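Local coordinates for phosphoribosyl-AMP cyclohydrolase (Medicago truncatula, PDB 7BGM), which probably catalyses two successive steps of histidine biosynthesis, the hydrolysis of phosphoribosyl-ATP to phosphoribosyl-AMP and diphosphate and the opening of the adenine ring of phosphoribosyl-AMP, at residues 25-30 against 211-216; 29-34 against 103-108; 40-45 against 86-91; 49-54 against 70-75. One frame throughout, in Å; residues are numbered along the deposited sequence.

Overall arrangement
Contacts 1, 2 and 3 are buried, whereas contact 4 is only partly so, with Arg49 at the surface. Contact 1 stands apart in chemistry: a charged pair holds the 25-30 turn to helix 208-218, in the pyrophosphohydrolase part of the chain. Contact 2 starts from the same turn and relies on one backbone bond, apolar packing and a zinc-bound cysteine. Contacts 3 and 4, whose centres lie about 6 Å apart, meet on one sheet: strands 72-74 and 85-92 are neighbours in it, and helix 39-48 leads into strand 52-55. Contact 3 is mostly apolar and aromatic; contact 4 adds water bridges and a cation-pi pair. All four reach the second subunit.

Contact 1: residues 25-30 against 211-216; sequences NVDTGA and VLQVLR
Asp27 OD1 is held by Arg216 NE and by Ser127 OG of the second subunit. The Arg216 guanidinium comes side-on: NE lies 2.8 Å from Asp27 OD1, with an N-H...O angle of 171°, and NH2 lies 2.9 Å from Asp27 OD2. Both oxygens are met on their syn side, and the two planes, 15° apart, are nearly coplanar, which is the geometry of a bidentate salt bridge. A bend at chi3 (55°) turns NE of Arg216 off the extended line of its chain. Asp27 OD2 has a second salt bridge, to Lys91 NZ.

Carbon atoms of the helix pack against oxygens of Asp27: Leu212 CD1 lies 3.2 Å from its backbone O, and Gln213 CB lies near OD2. The turn that presents Asp27 is itself pinned by Asn25 OD1, which accepts from Asp27 N (2.8 Å), an Asx turn, and from Thr28 N. Two cations and a hydroxyl around one buried carboxylate would probably keep it ionised, and the Asp27 carboxylate joins the 25-30 turn to helix 208-218, to Lys91 of strand 85-92 and to the second subunit.

Contact 2: residues 29-34 against 103-108; sequences GAILMQ and TCYYTP. With ZN (zinc ion), chain C.
Leu32 O accepts the N-H of Cys104 at 2.9 Å, nearly straight at 164°, and around this one backbone bond the two segments pack most tightly. Thr103 presses its CB to 3.3 Å from Ile31 O, while its CG2 faces Leu32 CD2 at 4.1 Å, the two side chains crossing at about a right angle. With chi1 at 74°, Thr103 OG1 sits between its own backbone N and carbonyl carbon, where it accepts from Tyr105 N and closes an ST turn. An alanine at Thr103 would probably leave Tyr105 N without this acceptor and open a gap beside Leu32 CD2. Beyond the turn, the Tyr105 ring meets strand 31-34 with its CE2 and OH: CE2 touches Ile31 CG2 at 3.6 Å, Met33 CA lies at the ring edge, and OH comes 3.2 Å from Gln34 CB. That hydroxyl and Gln34 OE1 both bond Ser85 OG of the second subunit.

The contact is looser elsewhere. Ala30, partly exposed, only approaches Thr103 CG2 with its CB, and from Tyr106 onward the second segment diverges, the short strand axes lying at 87° to each other. Leu32 and Met33 form a classic beta bulge opposite Ala23. Across from the bulge, Cys104 SG, 3.8 Å from Met33 CB, binds zinc at 2.3 Å; Cys97 of the same chain and Cys81 of the second subunit complete its three sulfur ligands. Since Met33 and Cys104 both belong to AMP sites seen in this protein, the backbone bond probably helps to position a metal ligand beside nucleotide-binding residues, at a site built by both subunits.

Contact 3: residues 40-45 against 86-91; sequences EAVATT and IIYLGK
Thr45 lays its methyl over the Tyr88 ring in a CH-pi contact. Its CG2 lies 3.9 Å from the ring centroid, only 13° off the normal, slightly toward the rim on the side of CD1 and CE1. With chi1 at -58°, OG1 is anti to the carbonyl carbon and donates to Ala41 O at 2.9 Å, and CG2 is left anti to the backbone N. Phe53 meets the same tyrosine ring with its own.

Apolar packing forms the second group. Val42 CG2 meets Ile86 CD1 at 3.6 Å, the two side chains passing obliquely, and the same methyl lies 4.0 Å from Tyr88 OH. These contacts bridge helix 40-45 and strand 86-91, whose axes run 11.3 Å apart at their closest and 24° from parallel.

Polar atoms make up the third. Tyr88 OH, 3.2 Å from Thr45 OG1, bonds Thr52 O at the start of strand 52-55; Thr45 OG1 accepts from Thr52 N. Two buried polar ends are thus tied to one residue of the chain. A leucine in place of Tyr88 would probably leave Thr52 O without this donor and the Thr45 methyl without an aromatic face to rest on.

The arrangement is that of a helix packed on a beta-sheet, nearly aligned with strand 85-92 of the cyclohydrolase fold, to which it turns its buried side.

Contact 4: residues 49-54 against 70-75; sequences RKATFY and NFINVH
A single antiparallel bridge, centred on Lys50 and Asn73, joins the residues leading into strand 52-54 to strand 72-74. Arg49 O accepts Val74 N at 2.9 Å, the donor standing 49° out of the carbonyl plane. On the other side, Ala51 N gives to Ile72 O at 3.0 Å, this time within the plane of the carbonyl. Two waters extend the pairing: one donates to both Arg49 O and Asn73 OD1, the other donates to Ala51 O and accepts from Ile72 N.

Lys50 and Phe71 form a cation-pi pair. Extended beyond CG, the lysine chain brings NZ 3.7 Å from the ring centroid, 4° off its normal, while its CD lies 3.7 Å from Phe71 CD1. Strand 72-74 continues the main sheet through its neighbour, strand 85-92, so the bridge fastens the small 52-55/60-63 hairpin to that sheet. Beside the bridge bonds, Ala51 CB packs on Ile72 CB at 3.9 Å and on Val74 CG2 at 4.2 Å, and the Tyr88 side chain touches Ala51 as well. Near the AMP-binding residues, the Ile72 side chain lies about 4 Å from that of Lys64, and Phe71 lies close to Gly65; Arg49 and Val74 pack against Phe110 of the second subunit.

Contact 1: residues 25-30 against 211-216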
loop_
_atom_site.group_PDB
_atom_site.type_symbol
_atom_site.label_atom_id
_atom_site.label_comp_id
_atom_site.label_asym_id
_atom_site.label_seq_id
_atom_site.Cartn_x
_atom_site.Cartn_y
_atom_site.Cartn_z
ATOM N N ASN A 25 0.758 -1.786 -6.753
ATOM C CA ASN A 25 1.964 -0.978 -6.982
ATOM C C ASN A 25 3.074 -1.431 -6.025
ATOM O O ASN A 25 2.906 -1.380 -4.801
ATOM C CB ASN A 25 1.614 0.501 -6.785
ATOM C CG ASN A 25 2.775 1.441 -7.139
ATOM O OD1 ASN A 25 3.894 1.284 -6.661
ATOM N ND2 ASN A 25 2.507 2.414 -8.019
ATOM N N VAL A 26 4.192 -1.910 -6.591
ATOM C CA VAL A 26 5.322 -2.441 -5.812
ATOM C C VAL A 26 5.955 -1.383 -4.907
ATOM O O VAL A 26 6.522 -1.712 -3.843
ATOM C CB VAL A 26 6.374 -3.040 -6.767
ATOM C CG1 VAL A 26 6.993 -1.966 -7.657
ATOM C CG2 VAL A 26 7.483 -3.795 -5.951
ATOM N N ASP A 27 5.889 -0.105 -5.312
ATOM C CA ASP A 27 6.545 0.936 -4.524
ATOM C C ASP A 27 5.629 1.511 -3.449
ATOM O O ASP A 27 6.111 1.900 -2.381
ATOM C CB ASP A 27 7.048 2.068 -5.421
ATOM C CG ASP A 27 8.330 1.699 -6.174
ATOM O OD1 ASP A 27 9.178 0.949 -5.611
ATOM O OD2 ASP A 27 8.524 2.184 -7.312
ATOM N N THR A 28 4.308 1.573 -3.681
ATOM C CA THR A 28 3.440 2.284 -2.738
ATOM C C THR A 28 2.417 1.415 -2.048
ATOM O O THR A 28 1.924 1.813 -0.972
ATOM C CB THR A 28 2.654 3.382 -3.441
ATOM O OG1 THR A 28 1.717 2.774 -4.351
ATOM C CG2 THR A 28 3.598 4.295 -4.180
ATOM N N GLY A 29 2.026 0.293 -2.660
ATOM C CA GLY A 29 0.956 -0.540 -2.120
ATOM C C GLY A 29 -0.439 -0.216 -2.640
ATOM O O GLY A 29 -1.356 -0.959 -2.337
ATOM N N ALA A 30 -0.619 0.821 -3.462
ATOM C CA ALA A 30 -1.931 1.079 -4.041
ATOM C C ALA A 30 -2.391 -0.109 -4.866
ATOM O O ALA A 30 -1.616 -0.684 -5.652
ATOM C CB ALA A 30 -1.869 2.330 -4.932
ATOM N N VAL A 211 10.450 8.764 -4.379
ATOM C CA VAL A 211 11.446 8.531 -3.336
ATOM C C VAL A 211 11.584 7.036 -3.077
ATOM O O VAL A 211 12.696 6.500 -2.986
ATOM C CB VAL A 211 11.060 9.296 -2.056
ATOM C CG1 VAL A 211 12.070 8.976 -0.896
ATOM C CG2 VAL A 211 10.998 10.817 -2.329
ATOM N N LEU A 212 10.451 6.322 -3.004
ATOM C CA LEU A 212 10.520 4.895 -2.717
ATOM C C LEU A 212 11.113 4.111 -3.888
ATOM O O LEU A 212 11.781 3.094 -3.677
ATOM C CB LEU A 212 9.117 4.370 -2.352
ATOM C CG LEU A 212 8.515 4.976 -1.073
ATOM C CD1 LEU A 212 7.158 4.413 -0.647
ATOM C CD2 LEU A 212 9.520 4.852 0.086
ATOM N N GLN A 213 10.868 4.546 -5.126
ATOM C CA GLN A 213 11.582 3.970 -6.250
ATOM C C GLN A 213 13.093 4.125 -6.067
ATOM O O GLN A 213 13.848 3.177 -6.314
ATOM C CB GLN A 213 11.121 4.617 -7.569
ATOM C CG GLN A 213 11.965 4.168 -8.746
ATOM C CD GLN A 213 11.433 4.643 -10.076
ATOM O OE1 GLN A 213 10.238 4.669 -10.299
ATOM N NE2 GLN A 213 12.332 5.001 -10.979
ATOM N N VAL A 214 13.562 5.310 -5.635
ATOM C CA VAL A 214 15.001 5.496 -5.428
ATOM C C VAL A 214 15.524 4.461 -4.443
ATOM O O VAL A 214 16.549 3.808 -4.690
ATOM C CB VAL A 214 15.309 6.927 -4.950
ATOM C CG1 VAL A 214 16.790 7.031 -4.448
ATOM C CG2 VAL A 214 15.132 7.880 -6.063
ATOM N N LEU A 215 14.811 4.271 -3.327
ATOM C CA LEU A 215 15.256 3.315 -2.305
ATOM C C LEU A 215 15.259 1.878 -2.827
ATOM O O LEU A 215 16.198 1.115 -2.573
ATOM C CB LEU A 215 14.379 3.435 -1.060
ATOM C CG LEU A 215 14.586 4.660 -0.190
ATOM C CD1 LEU A 215 13.525 4.718 0.878
ATOM C CD2 LEU A 215 15.975 4.565 0.436
ATOM N N ARG A 216 14.187 1.467 -3.506
ATOM C CA ARG A 216 14.175 0.133 -4.099
ATOM C C ARG A 216 15.382 -0.081 -4.995
ATOM O O ARG A 216 16.036 -1.130 -4.931
ATOM C CB ARG A 216 12.890 -0.083 -4.894
ATOM C CG ARG A 216 12.982 -1.286 -5.839
ATOM C CD ARG A 216 11.633 -1.600 -6.457
ATOM N NE ARG A 216 10.975 -0.480 -7.159
ATOM C CZ ARG A 216 11.259 -0.068 -8.394
ATOM N NH1 ARG A 216 12.219 -0.663 -9.113
ATOM N NH2 ARG A 216 10.567 0.950 -8.921
#

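Contact 2: residues 29-34 against 103-108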
loop_
_atom_site.group_PDB
_atom_site.type_symbol
_atom_site.label_atom_id
_atom_site.label_comp_id
_atom_site.label_asym_id
_atom_site.label_seq_id
_atom_site.Cartn_x
_atom_site.Cartn_y
_atom_site.Cartn_z
ATOM N N GLY A 29 2.026 0.293 -2.660
ATOM C CA GLY A 29 0.956 -0.540 -2.120
ATOM C C GLY A 29 -0.439 -0.216 -2.640
ATOM O O GLY A 29 -1.356 -0.959 -2.337
ATOM N N ALA A 30 -0.619 0.821 -3.462
ATOM C CA ALA A 30 -1.931 1.079 -4.041
ATOM C C ALA A 30 -2.391 -0.109 -4.866
ATOM O O ALA A 30 -1.616 -0.684 -5.652
ATOM C CB ALA A 30 -1.869 2.330 -4.932
ATOM N N ILE A 31 -3.663 -0.483 -4.695
ATOM C CA ILE A 31 -4.242 -1.500 -5.560
ATOM C C ILE A 31 -4.604 -0.837 -6.886
ATOM O O ILE A 31 -5.375 0.136 -6.919
ATOM C CB ILE A 31 -5.459 -2.145 -4.907
ATOM C CG1 ILE A 31 -5.005 -2.879 -3.600
ATOM C CG2 ILE A 31 -6.158 -3.108 -5.867
ATOM C CD1 ILE A 31 -6.134 -3.320 -2.669
ATOM N N LEU A 32 -4.017 -1.341 -7.974
ATOM C CA LEU A 32 -4.194 -0.747 -9.290
ATOM C C LEU A 32 -5.491 -1.204 -9.933
ATOM O O LEU A 32 -6.215 -0.387 -10.541
ATOM C CB LEU A 32 -3.015 -1.137 -10.191
ATOM C CG LEU A 32 -1.626 -0.756 -9.624
ATOM C CD1 LEU A 32 -0.469 -1.289 -10.491
ATOM C CD2 LEU A 32 -1.530 0.765 -9.453
ATOM N N MET A 33 -5.743 -2.516 -9.890
ATOM C CA MET A 33 -6.917 -3.098 -10.569
ATOM C C MET A 33 -7.036 -4.536 -10.082
ATOM O O MET A 33 -6.076 -5.115 -9.554
ATOM C CB MET A 33 -6.797 -3.079 -12.119
ATOM C CG MET A 33 -5.614 -3.913 -12.605
ATOM S SD MET A 33 -5.525 -4.077 -14.403
ATOM C CE MET A 33 -6.885 -5.205 -14.725
ATOM N N GLN A 34 -8.208 -5.129 -10.318
ATOM C CA GLN A 34 -8.395 -6.527 -9.996
ATOM C C GLN A 34 -9.171 -7.162 -11.138
ATOM O O GLN A 34 -10.124 -6.556 -11.656
ATOM C CB GLN A 34 -9.133 -6.706 -8.655
ATOM C CG GLN A 34 -9.531 -8.179 -8.341
ATOM C CD GLN A 34 -10.990 -8.490 -8.741
ATOM O OE1 GLN A 34 -11.930 -7.847 -8.266
ATOM N NE2 GLN A 34 -11.170 -9.484 -9.603
ATOM N N THR A 103 -5.699 4.550 -10.599
ATOM C CA THR A 103 -6.135 3.198 -10.287
ATOM C C THR A 103 -7.602 3.099 -10.613
ATOM O O THR A 103 -8.300 4.116 -10.824
ATOM C CB THR A 103 -5.970 2.805 -8.806
ATOM O OG1 THR A 103 -7.000 3.480 -8.048
ATOM C CG2 THR A 103 -4.554 3.202 -8.296
ATOM N N CYS A 104 -8.078 1.869 -10.596
ATOM C CA CYS A 104 -9.495 1.664 -10.867
ATOM C C CYS A 104 -10.399 1.980 -9.660
ATOM O O CYS A 104 -11.628 1.915 -9.795
ATOM C CB CYS A 104 -9.747 0.231 -11.341
ATOM S SG CYS A 104 -9.045 -0.188 -12.943
ATOM N N TYR A 105 -9.857 2.358 -8.517
ATOM C CA TYR A 105 -10.620 2.481 -7.267
ATOM C C TYR A 105 -10.670 3.930 -6.837
ATOM O O TYR A 105 -9.738 4.443 -6.219
ATOM C CB TYR A 105 -10.029 1.598 -6.146
ATOM C CG TYR A 105 -10.072 0.112 -6.462
ATOM C CD1 TYR A 105 -11.179 -0.671 -6.066
ATOM C CD2 TYR A 105 -9.051 -0.506 -7.204
ATOM C CE1 TYR A 105 -11.218 -2.037 -6.337
ATOM C CE2 TYR A 105 -9.092 -1.862 -7.500
ATOM C CZ TYR A 105 -10.171 -2.628 -7.049
ATOM O OH TYR A 105 -10.178 -3.976 -7.358
ATOM N N TYR A 106 -11.758 4.605 -7.230
ATOM C CA TYR A 106 -11.974 6.020 -6.960
ATOM C C TYR A 106 -13.437 6.314 -6.608
ATOM O O TYR A 106 -13.865 7.482 -6.667
ATOM C CB TYR A 106 -11.538 6.838 -8.187
ATOM C CG TYR A 106 -12.130 6.334 -9.456
ATOM C CD1 TYR A 106 -13.437 6.687 -9.806
ATOM C CD2 TYR A 106 -11.384 5.553 -10.340
ATOM C CE1 TYR A 106 -13.998 6.246 -10.974
ATOM C CE2 TYR A 106 -11.941 5.085 -11.530
ATOM C CZ TYR A 106 -13.256 5.444 -11.842
ATOM O OH TYR A 106 -13.869 5.008 -12.999
ATOM N N THR A 107 -14.231 5.292 -6.269
ATOM C CA THR A 107 -15.651 5.479 -5.992
ATOM C C THR A 107 -15.897 5.196 -4.511
ATOM O O THR A 107 -16.061 4.034 -4.105
ATOM C CB THR A 107 -16.469 4.555 -6.896
ATOM O OG1 THR A 107 -16.177 4.883 -8.290
ATOM C CG2 THR A 107 -17.990 4.700 -6.638
ATOM N N PRO A 108 -15.875 6.218 -3.652
ATOM C CA PRO A 108 -16.008 5.973 -2.203
ATOM C C PRO A 108 -17.474 5.843 -1.841
ATOM O O PRO A 108 -18.287 6.687 -2.204
ATOM C CB PRO A 108 -15.371 7.213 -1.566
ATOM C CG PRO A 108 -15.593 8.320 -2.608
ATOM C CD PRO A 108 -15.708 7.648 -3.971
HETATM ZN ZN ZN C . -10.638 0.773 -14.313
#

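Contact 3: residues 40-45 against 86-91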
loop_
_atom_site.group_PDB
_atom_site.type_symbol
_atom_site.label_atom_id
_atom_site.label_comp_id
_atom_site.label_asym_id
_atom_site.label_seq_id
_atom_site.Cartn_x
_atom_site.Cartn_y
_atom_site.Cartn_z
ATOM N N GLU A 40 -3.101 -19.936 -18.480
ATOM C CA GLU A 40 -2.322 -19.224 -19.484
ATOM C C GLU A 40 -2.022 -17.788 -19.065
ATOM O O GLU A 40 -0.909 -17.308 -19.293
ATOM C CB GLU A 40 -3.026 -19.249 -20.827
ATOM C CG GLU A 40 -2.208 -18.524 -21.885
ATOM C CD GLU A 40 -2.702 -18.718 -23.323
ATOM O OE1 GLU A 40 -3.822 -19.244 -23.552
ATOM O OE2 GLU A 40 -1.934 -18.339 -24.236
ATOM N N ALA A 41 -2.977 -17.090 -18.443
ATOM C CA ALA A 41 -2.716 -15.705 -18.035
ATOM C C ALA A 41 -1.599 -15.631 -17.000
ATOM O O ALA A 41 -0.765 -14.708 -17.045
ATOM C CB ALA A 41 -3.977 -15.022 -17.489
ATOM N N VAL A 42 -1.574 -16.568 -16.036
ATOM C CA VAL A 42 -0.525 -16.522 -15.028
ATOM C C VAL A 42 0.813 -16.879 -15.659
ATOM O O VAL A 42 1.838 -16.222 -15.404
ATOM C CB VAL A 42 -0.869 -17.461 -13.856
ATOM C CG1 VAL A 42 0.294 -17.492 -12.839
ATOM C CG2 VAL A 42 -2.181 -17.010 -13.192
ATOM N N ALA A 43 0.833 -17.912 -16.496
ATOM C CA ALA A 43 2.086 -18.293 -17.159
ATOM C C ALA A 43 2.628 -17.151 -18.024
ATOM O O ALA A 43 3.840 -16.899 -18.057
ATOM C CB ALA A 43 1.873 -19.543 -18.006
ATOM N N THR A 44 1.737 -16.423 -18.699
ATOM C CA THR A 44 2.174 -15.320 -19.556
ATOM C C THR A 44 2.662 -14.136 -18.719
ATOM O O THR A 44 3.627 -13.460 -19.105
ATOM C CB THR A 44 1.033 -14.903 -20.489
ATOM O OG1 THR A 44 0.773 -15.958 -21.422
ATOM C CG2 THR A 44 1.379 -13.632 -21.269
ATOM N N THR A 45 2.029 -13.884 -17.555
ATOM C CA THR A 45 2.515 -12.826 -16.670
ATOM C C THR A 45 3.915 -13.152 -16.174
ATOM O O THR A 45 4.787 -12.284 -16.123
ATOM C CB THR A 45 1.590 -12.631 -15.463
ATOM O OG1 THR A 45 0.246 -12.306 -15.871
ATOM C CG2 THR A 45 2.165 -11.528 -14.522
ATOM N N ILE A 86 -4.260 -14.197 -6.299
ATOM C CA ILE A 86 -2.917 -13.897 -6.776
ATOM C C ILE A 86 -2.701 -12.407 -6.694
ATOM O O ILE A 86 -3.570 -11.648 -7.135
ATOM C CB ILE A 86 -2.748 -14.365 -8.231
ATOM C CG1 ILE A 86 -3.045 -15.873 -8.285
ATOM C CG2 ILE A 86 -1.371 -13.997 -8.747
ATOM C CD1 ILE A 86 -3.061 -16.464 -9.698
ATOM N N ILE A 87 -1.532 -11.978 -6.176
ATOM C CA ILE A 87 -1.086 -10.598 -6.335
ATOM C C ILE A 87 -0.023 -10.552 -7.407
ATOM O O ILE A 87 0.990 -11.281 -7.348
ATOM C CB ILE A 87 -0.540 -9.980 -5.033
ATOM C CG1 ILE A 87 -1.611 -9.976 -3.926
ATOM C CG2 ILE A 87 -0.063 -8.521 -5.348
ATOM C CD1 ILE A 87 -1.101 -9.454 -2.572
ATOM N N TYR A 88 -0.241 -9.665 -8.395
ATOM C CA TYR A 88 0.796 -9.235 -9.325
ATOM C C TYR A 88 1.403 -7.961 -8.755
ATOM O O TYR A 88 0.779 -6.890 -8.807
ATOM C CB TYR A 88 0.204 -8.935 -10.703
ATOM C CG TYR A 88 -0.408 -10.056 -11.462
ATOM C CD1 TYR A 88 -0.037 -11.399 -11.257
ATOM C CD2 TYR A 88 -1.322 -9.769 -12.475
ATOM C CE1 TYR A 88 -0.602 -12.408 -12.036
ATOM C CE2 TYR A 88 -1.889 -10.764 -13.250
ATOM C CZ TYR A 88 -1.522 -12.080 -13.044
ATOM O OH TYR A 88 -2.097 -13.042 -13.862
ATOM N N LEU A 89 2.601 -8.058 -8.197
ATOM C CA LEU A 89 3.239 -6.902 -7.567
ATOM C C LEU A 89 4.155 -6.245 -8.590
ATOM O O LEU A 89 5.106 -6.871 -9.058
ATOM C CB LEU A 89 4.000 -7.347 -6.331
ATOM C CG LEU A 89 4.410 -6.280 -5.322
ATOM C CD1 LEU A 89 3.214 -5.593 -4.676
ATOM C CD2 LEU A 89 5.311 -6.911 -4.251
ATOM N N GLY A 90 3.845 -5.000 -8.980
ATOM C CA GLY A 90 4.525 -4.441 -10.134
ATOM C C GLY A 90 4.500 -2.932 -10.205
ATOM O O GLY A 90 3.887 -2.257 -9.383
ATOM N N LYS A 91 5.179 -2.406 -11.230
ATOM C CA LYS A 91 5.360 -0.980 -11.417
ATOM C C LYS A 91 4.579 -0.546 -12.649
ATOM O O LYS A 91 4.908 -0.990 -13.763
ATOM C CB LYS A 91 6.851 -0.641 -11.585
ATOM C CG LYS A 91 7.161 0.882 -11.692
ATOM C CD LYS A 91 6.983 1.585 -10.317
ATOM C CE LYS A 91 7.379 3.055 -10.360
ATOM N NZ LYS A 91 7.205 3.762 -9.075
#

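Contact 4: residues 49-54 against 70-75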
loop_
_atom_site.group_PDB
_atom_site.type_symbol
_atom_site.label_atom_id
_atom_site.label_comp_id
_atom_site.label_asym_id
_atom_site.label_seq_id
_atom_site.Cartn_x
_atom_site.Cartn_y
_atom_site.Cartn_z
ATOM N N ARG A 49 6.612 -10.880 -17.778
ATOM C CA ARG A 49 6.694 -9.895 -16.696
ATOM C C ARG A 49 5.790 -8.694 -16.951
ATOM O O ARG A 49 6.095 -7.580 -16.523
ATOM C CB ARG A 49 8.145 -9.462 -16.477
ATOM C CG ARG A 49 9.109 -10.637 -16.347
ATOM C CD ARG A 49 8.823 -11.410 -15.073
ATOM N NE ARG A 49 9.980 -12.187 -14.642
ATOM C CZ ARG A 49 10.975 -11.675 -13.923
ATOM N NH1 ARG A 49 10.943 -10.396 -13.557
ATOM N NH2 ARG A 49 12.000 -12.434 -13.566
ATOM N N LYS A 50 4.659 -8.906 -17.635
ATOM C CA LYS A 50 3.620 -7.896 -17.811
ATOM C C LYS A 50 2.305 -8.478 -17.316
ATOM O O LYS A 50 1.963 -9.611 -17.679
ATOM C CB LYS A 50 3.553 -7.485 -19.286
ATOM C CG LYS A 50 4.803 -6.755 -19.672
ATOM C CD LYS A 50 4.764 -6.236 -21.083
ATOM C CE LYS A 50 6.023 -5.449 -21.344
ATOM N NZ LYS A 50 5.863 -4.619 -22.583
ATOM N N ALA A 51 1.586 -7.723 -16.474
ATOM C CA ALA A 51 0.342 -8.226 -15.881
ATOM C C ALA A 51 -0.652 -8.628 -16.966
ATOM O O ALA A 51 -1.066 -7.793 -17.781
ATOM C CB ALA A 51 -0.297 -7.174 -14.951
ATOM N N THR A 52 -1.077 -9.896 -16.941
ATOM C CA THR A 52 -1.939 -10.479 -17.962
ATOM C C THR A 52 -3.119 -11.161 -17.287
ATOM O O THR A 52 -2.962 -11.814 -16.242
ATOM C CB THR A 52 -1.129 -11.465 -18.827
ATOM O OG1 THR A 52 -0.050 -10.757 -19.443
ATOM C CG2 THR A 52 -1.991 -12.081 -19.918
ATOM N N PHE A 53 -4.296 -11.018 -17.903
ATOM C CA PHE A 53 -5.572 -11.402 -17.307
ATOM C C PHE A 53 -6.368 -12.193 -18.323
ATOM O O PHE A 53 -6.031 -12.246 -19.512
ATOM C CB PHE A 53 -6.389 -10.169 -16.864
ATOM C CG PHE A 53 -5.683 -9.315 -15.852
ATOM C CD1 PHE A 53 -5.820 -9.565 -14.482
ATOM C CD2 PHE A 53 -4.875 -8.264 -16.270
ATOM C CE1 PHE A 53 -5.127 -8.785 -13.535
ATOM C CE2 PHE A 53 -4.194 -7.481 -15.350
ATOM C CZ PHE A 53 -4.335 -7.716 -13.965
ATOM N N TYR A 54 -7.448 -12.796 -17.849
ATOM C CA TYR A 54 -8.465 -13.387 -18.720
ATOM C C TYR A 54 -9.755 -12.592 -18.590
ATOM O O TYR A 54 -10.275 -12.437 -17.482
ATOM C CB TYR A 54 -8.713 -14.836 -18.338
ATOM C CG TYR A 54 -9.710 -15.561 -19.205
ATOM C CD1 TYR A 54 -9.331 -16.100 -20.431
ATOM C CD2 TYR A 54 -11.025 -15.725 -18.791
ATOM C CE1 TYR A 54 -10.238 -16.777 -21.221
ATOM C CE2 TYR A 54 -11.949 -16.413 -19.588
ATOM C CZ TYR A 54 -11.541 -16.925 -20.796
ATOM O OH TYR A 54 -12.441 -17.608 -21.585
ATOM N N ASN A 70 0.054 1.450 -20.975
ATOM C CA ASN A 70 0.277 1.558 -19.533
ATOM C C ASN A 70 0.432 0.164 -18.925
ATOM O O ASN A 70 -0.400 -0.307 -18.140
ATOM C CB ASN A 70 -0.856 2.348 -18.890
ATOM C CG ASN A 70 -0.871 3.785 -19.369
ATOM O OD1 ASN A 70 0.194 4.338 -19.648
ATOM N ND2 ASN A 70 -2.057 4.394 -19.494
ATOM N N PHE A 71 1.540 -0.489 -19.299
ATOM C CA PHE A 71 1.823 -1.829 -18.799
ATOM C C PHE A 71 2.091 -1.817 -17.299
ATOM O O PHE A 71 2.558 -0.827 -16.720
ATOM C CB PHE A 71 3.038 -2.434 -19.500
ATOM C CG PHE A 71 2.842 -2.640 -20.992
ATOM C CD1 PHE A 71 2.102 -3.724 -21.461
ATOM C CD2 PHE A 71 3.360 -1.741 -21.914
ATOM C CE1 PHE A 71 1.900 -3.945 -22.811
ATOM C CE2 PHE A 71 3.162 -1.940 -23.288
ATOM C CZ PHE A 71 2.401 -3.047 -23.742
ATOM N N ILE A 72 1.824 -2.943 -16.665
ATOM C CA ILE A 72 2.241 -3.147 -15.271
ATOM C C ILE A 72 3.383 -4.141 -15.292
ATOM O O ILE A 72 3.186 -5.337 -15.564
ATOM C CB ILE A 72 1.088 -3.604 -14.365
ATOM C CG1 ILE A 72 -0.069 -2.584 -14.407
ATOM C CG2 ILE A 72 1.595 -3.840 -12.904
ATOM C CD1 ILE A 72 -1.421 -3.228 -13.962
ATOM N N ASN A 73 4.587 -3.650 -14.967
ATOM C CA ASN A 73 5.803 -4.437 -15.039
ATOM C C ASN A 73 5.953 -5.217 -13.744
ATOM O O ASN A 73 6.131 -4.622 -12.672
ATOM C CB ASN A 73 7.009 -3.535 -15.245
ATOM C CG ASN A 73 6.894 -2.730 -16.500
ATOM O OD1 ASN A 73 6.936 -3.282 -17.606
ATOM N ND2 ASN A 73 6.702 -1.417 -16.351
ATOM N N VAL A 74 5.870 -6.535 -13.839
ATOM C CA VAL A 74 5.706 -7.380 -12.668
ATOM C C VAL A 74 7.058 -7.686 -12.014
ATOM O O VAL A 74 7.967 -8.231 -12.651
ATOM C CB VAL A 74 4.952 -8.664 -13.024
ATOM C CG1 VAL A 74 4.869 -9.535 -11.798
ATOM C CG2 VAL A 74 3.529 -8.281 -13.476
ATOM N N HIS A 75 7.158 -7.364 -10.718
ATOM C CA HIS A 75 8.343 -7.627 -9.897
ATOM C C HIS A 75 8.252 -8.933 -9.108
ATOM O O HIS A 75 9.282 -9.566 -8.826
ATOM C CB HIS A 75 8.536 -6.498 -8.886
ATOM C CG HIS A 75 9.132 -5.260 -9.462
ATOM N ND1 HIS A 75 8.627 -4.627 -10.582
ATOM C CD2 HIS A 75 10.182 -4.520 -9.053
ATOM C CE1 HIS A 75 9.365 -3.562 -10.848
ATOM N NE2 HIS A 75 10.309 -3.471 -9.933
HETATM O O HOH W 1 8.046 -5.838 -17.656
HETATM O O HOH W 2 0.638 -5.248 -17.979
#